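Local coordinates for protein glycerol dehydrogenase (Schizosaccharomyces pombe, PDB 1TA9) that probably catalyses the zinc-dependent, NAD(+)-linked oxidation of glycerol to dihydroxyacetone, a step in glycerol assimilation, at residues F79-Y83 with K109-L114; V96-V102 with G151-T157. All blocks are in the same frame, centred on the assembly; numbering follows the deposited sequence.

Interaction 1: residues F79-Y83 with K109-L114; sequences FTRSY and KIVDSL
S113 reaches helix 82-86 through a polar contact. Its OG, set anti to the backbone N (chi1 176°), takes the amide hydrogen of Y83, with Y83 N 3.1 Å from S113 OG and the N-H pointing almost straight at it (171°). The same hydroxyl holds a water at 2.8 Å from S113 OG, and this water donates to T80 O, so one side chain ties down both the start of the short helix and the turn before it. Within that turn, S82 OG donates to F79 O over 2.6 Å, the hydroxyl lying tilted from the carbonyl plane; with this bond made, S82 OG rests against CA and CG1 of I110.

The apolar part is carried by F79 and I110. The extended end of I110 lays CD1 over the middle of the phenyl face, 3.8 Å from the centroid of the F79 ring, a CH-pi contact. At the other end, L114 CD2 packs 3.6 Å from Y83 CA and meets the tyrosine ring at its edge.

Segment 79-83 and helix 100-115 lie side by side over the same face of the parallel sheet: I110 and L114 touch V152 and I150 of strand 148-153, and F212 of strand 210-214 meets the F79 ring edge-to-face.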
# COMPACT_ATOMS: atom_id res chain seq x y z
N PHE B 79 -0.54 -43.86 19.06
CA PHE B 79 -1.17 -45.15 19.26
C PHE B 79 -0.69 -45.84 20.54
O PHE B 79 -1.37 -46.74 21.04
CB PHE B 79 -0.93 -46.08 18.06
CG PHE B 79 -1.69 -45.69 16.82
CD1 PHE B 79 -2.81 -44.86 16.88
CD2 PHE B 79 -1.30 -46.18 15.57
CE1 PHE B 79 -3.53 -44.53 15.73
CE2 PHE B 79 -2.02 -45.86 14.42
CZ PHE B 79 -3.13 -45.03 14.50
N THR B 80 0.46 -45.43 21.06
CA THR B 80 0.98 -46.03 22.29
C THR B 80 0.28 -45.42 23.50
O THR B 80 0.51 -45.83 24.64
CB THR B 80 2.50 -45.82 22.46
OG1 THR B 80 2.78 -44.42 22.59
CG2 THR B 80 3.25 -46.39 21.26
N ARG B 81 -0.58 -44.44 23.24
CA ARG B 81 -1.35 -43.76 24.28
C ARG B 81 -2.84 -43.94 23.99
O ARG B 81 -3.66 -43.13 24.40
CB ARG B 81 -1.02 -42.26 24.30
CG ARG B 81 0.41 -41.91 24.68
CD ARG B 81 0.61 -40.40 24.71
NE ARG B 81 0.72 -39.82 23.38
CZ ARG B 81 1.80 -39.91 22.61
NH1 ARG B 81 2.87 -40.57 23.04
NH2 ARG B 81 1.82 -39.34 21.42
N SER B 82 -3.19 -45.01 23.29
CA SER B 82 -4.58 -45.28 22.92
C SER B 82 -5.60 -45.28 24.06
O SER B 82 -6.62 -44.60 23.97
CB SER B 82 -4.67 -46.61 22.17
OG SER B 82 -3.95 -46.57 20.96
N TYR B 83 -5.34 -46.04 25.11
CA TYR B 83 -6.28 -46.12 26.23
C TYR B 83 -6.69 -44.77 26.78
O TYR B 83 -7.86 -44.54 27.08
CB TYR B 83 -5.71 -46.99 27.36
CG TYR B 83 -6.71 -47.23 28.46
CD1 TYR B 83 -6.67 -46.49 29.64
CD2 TYR B 83 -7.73 -48.16 28.30
CE1 TYR B 83 -7.63 -46.67 30.64
CE2 TYR B 83 -8.69 -48.36 29.29
CZ TYR B 83 -8.63 -47.61 30.46
OH TYR B 83 -9.59 -47.79 31.43
N LYS B 109 -0.21 -51.90 18.06
CA LYS B 109 0.19 -50.90 19.04
C LYS B 109 -1.05 -50.45 19.80
O LYS B 109 -1.02 -50.25 21.02
CB LYS B 109 0.86 -49.71 18.35
CG LYS B 109 2.10 -50.08 17.55
CD LYS B 109 2.70 -48.87 16.85
CE LYS B 109 3.85 -49.25 15.95
NZ LYS B 109 4.98 -49.88 16.70
N ILE B 110 -2.15 -50.29 19.07
CA ILE B 110 -3.41 -49.87 19.68
C ILE B 110 -3.92 -50.98 20.61
O ILE B 110 -4.26 -50.72 21.76
CB ILE B 110 -4.47 -49.57 18.59
CG1 ILE B 110 -4.02 -48.37 17.76
CG2 ILE B 110 -5.83 -49.32 19.23
CD1 ILE B 110 -4.91 -48.06 16.57
N VAL B 111 -3.94 -52.21 20.10
CA VAL B 111 -4.41 -53.35 20.88
C VAL B 111 -3.61 -53.48 22.18
O VAL B 111 -4.19 -53.64 23.25
CB VAL B 111 -4.29 -54.66 20.07
CG1 VAL B 111 -4.75 -55.84 20.93
CG2 VAL B 111 -5.14 -54.57 18.81
N ASP B 112 -2.29 -53.42 22.07
CA ASP B 112 -1.42 -53.53 23.24
C ASP B 112 -1.76 -52.51 24.32
O ASP B 112 -1.84 -52.85 25.50
CB ASP B 112 0.05 -53.38 22.84
CG ASP B 112 0.58 -54.59 22.09
OD1 ASP B 112 1.74 -54.54 21.62
OD2 ASP B 112 -0.16 -55.59 21.97
N SER B 113 -1.97 -51.26 23.91
CA SER B 113 -2.30 -50.19 24.84
C SER B 113 -3.58 -50.48 25.62
O SER B 113 -3.62 -50.34 26.84
CB SER B 113 -2.45 -48.86 24.10
OG SER B 113 -2.85 -47.83 24.98
N LEU B 114 -4.62 -50.88 24.90
CA LEU B 114 -5.90 -51.18 25.53
C LEU B 114 -5.82 -52.41 26.42
O LEU B 114 -6.43 -52.45 27.49
CB LEU B 114 -6.97 -51.37 24.44
CG LEU B 114 -7.12 -50.19 23.48
CD1 LEU B 114 -8.23 -50.48 22.47
CD2 LEU B 114 -7.44 -48.92 24.26
O HOH W 1 -1.08 -46.64 26.72

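Interaction 2: residues V96-V102 with G151-T157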
# COMPACT_ATOMS: atom_id res chain seq x y z
N VAL B 96 -11.24 -53.93 17.14
CA VAL B 96 -10.24 -53.26 16.34
C VAL B 96 -10.28 -53.90 14.96
O VAL B 96 -10.03 -55.10 14.81
CB VAL B 96 -8.82 -53.38 16.94
CG1 VAL B 96 -7.80 -52.73 16.02
CG2 VAL B 96 -8.78 -52.71 18.30
N LEU B 97 -10.61 -53.10 13.95
CA LEU B 97 -10.72 -53.57 12.58
C LEU B 97 -9.64 -52.98 11.68
O LEU B 97 -9.48 -51.76 11.62
CB LEU B 97 -12.09 -53.21 12.02
CG LEU B 97 -12.37 -53.56 10.56
CD1 LEU B 97 -12.41 -55.08 10.40
CD2 LEU B 97 -13.68 -52.94 10.12
N ALA B 98 -8.92 -53.84 10.97
CA ALA B 98 -7.86 -53.40 10.06
C ALA B 98 -7.48 -54.53 9.11
O ALA B 98 -7.55 -55.70 9.48
CB ALA B 98 -6.64 -52.95 10.85
N ASP B 99 -7.07 -54.19 7.89
CA ASP B 99 -6.66 -55.22 6.94
C ASP B 99 -5.33 -55.77 7.46
O ASP B 99 -4.74 -55.20 8.37
CB ASP B 99 -6.52 -54.64 5.52
CG ASP B 99 -5.40 -53.62 5.39
OD1 ASP B 99 -5.45 -52.82 4.43
OD2 ASP B 99 -4.47 -53.62 6.22
N GLN B 100 -4.86 -56.87 6.88
CA GLN B 100 -3.62 -57.48 7.35
C GLN B 100 -2.42 -56.55 7.31
O GLN B 100 -1.58 -56.56 8.22
CB GLN B 100 -3.32 -58.75 6.55
CG GLN B 100 -2.33 -59.68 7.23
CD GLN B 100 -2.68 -59.93 8.68
OE1 GLN B 100 -2.22 -59.21 9.58
NE2 GLN B 100 -3.51 -60.94 8.93
N ASN B 101 -2.33 -55.74 6.26
CA ASN B 101 -1.23 -54.81 6.10
C ASN B 101 -1.13 -53.86 7.30
O ASN B 101 -0.05 -53.66 7.86
CB ASN B 101 -1.41 -54.00 4.82
CG ASN B 101 -0.21 -53.14 4.49
OD1 ASN B 101 -0.25 -52.31 3.57
ND2 ASN B 101 0.88 -53.33 5.22
N VAL B 102 -2.26 -53.28 7.69
CA VAL B 102 -2.27 -52.35 8.81
C VAL B 102 -1.98 -53.05 10.14
O VAL B 102 -1.39 -52.45 11.04
CB VAL B 102 -3.61 -51.60 8.90
CG1 VAL B 102 -3.63 -50.69 10.11
CG2 VAL B 102 -3.81 -50.77 7.63
N GLY B 151 -11.74 -48.47 13.77
CA GLY B 151 -11.28 -48.75 12.42
C GLY B 151 -9.89 -48.16 12.21
O GLY B 151 -9.69 -46.96 12.40
N VAL B 152 -8.94 -48.99 11.82
CA VAL B 152 -7.57 -48.53 11.60
C VAL B 152 -7.11 -48.80 10.17
O VAL B 152 -7.04 -49.95 9.74
CB VAL B 152 -6.59 -49.25 12.57
CG1 VAL B 152 -5.21 -48.59 12.50
CG2 VAL B 152 -7.13 -49.22 13.99
N GLY B 153 -6.79 -47.73 9.43
CA GLY B 153 -6.33 -47.91 8.07
C GLY B 153 -6.84 -46.88 7.06
O GLY B 153 -6.96 -45.70 7.38
N GLY B 154 -7.13 -47.35 5.85
CA GLY B 154 -7.60 -46.46 4.81
C GLY B 154 -9.11 -46.30 4.73
O GLY B 154 -9.85 -46.82 5.56
N GLY B 155 -9.56 -45.58 3.70
CA GLY B 155 -10.97 -45.33 3.48
C GLY B 155 -11.92 -46.50 3.61
O GLY B 155 -12.94 -46.40 4.29
N LYS B 156 -11.60 -47.61 2.96
CA LYS B 156 -12.45 -48.79 3.02
C LYS B 156 -12.60 -49.29 4.45
O LYS B 156 -13.71 -49.62 4.89
CB LYS B 156 -11.89 -49.92 2.15
CG LYS B 156 -12.04 -49.69 0.65
CD LYS B 156 -11.58 -50.91 -0.14
CE LYS B 156 -11.77 -50.72 -1.63
NZ LYS B 156 -11.37 -51.94 -2.39
N THR B 157 -11.50 -49.34 5.19
CA THR B 157 -11.55 -49.79 6.57
C THR B 157 -12.31 -48.79 7.43
O THR B 157 -13.11 -49.17 8.28
CB THR B 157 -10.14 -49.98 7.15
OG1 THR B 157 -9.42 -50.94 6.36
CG2 THR B 157 -10.21 -50.48 8.59
O HOH W 2 -6.28 -50.10 4.97
O HOH W 3 -6.94 -51.36 7.35
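In V102 and V152 alike, chi1 near 180° sets CG1 anti to the backbone N, and these two methyl groups meet at 3.6 Å between V102 CG1 and V152 CG1. At T157, chi1 -59° leaves CG2 opposite the backbone N, against strand 93-98 and 3.4 Å from L97 O, and turns OG1 to a water. L97 O is also the acceptor for V152 N at 2.8 Å, an almost linear bond that joins the neighbouring parallel strands.

Beyond this bond the strands part, and the water fills the role of a further rung: it donates to V152 O, accepts from D99 N and hydrogen-bonds T157 OG1, the last at 2.7 Å. A98 CB packs close by, 3.2 Å from V152 O. D99 divides its carboxylate between two tasks. OD2 caps helix 100-115 by accepting from V102 N at 2.7 Å, whereas OD1 takes a hydrogen from a second water, which in turn accepts from G154 N. At G153 the chain passes V102 CG2 closely, with CA 3.8 Å from that methyl, at backbone angles where a side chain would press on the preceding carbonyl oxygen.

Two adjacent parallel strands, each running into a helix at its C-terminal end, make up part of the C-terminal edge of the Rossmann-like parallel sheet, where NAD(+) probably binds; D99 and, after the G153-G154 turn, the helix start G155-T157 are its likely contacts here.

In the fold
Helix 100-115 connects the two contacts: its first turn, capped by D99, belongs to interaction 2, and its last turns carry interaction 1; the centres of the two contacts are 15 Å apart. They touch directly where I110 CD1 comes within 3.6 Å of V152 CG2, so the isoleucine is shared between the F79 ring and the sheet; V111 CG2 adds a second point, 4.1 Å from V96 CG2. Interaction 2 contains part of the probable NAD(+) site. Interaction 1 lies near it, the F79 side chain being about 5 Å from that of T177, another probable NAD(+) contact. The zinc ion is bound elsewhere, by D232, H315 and H333.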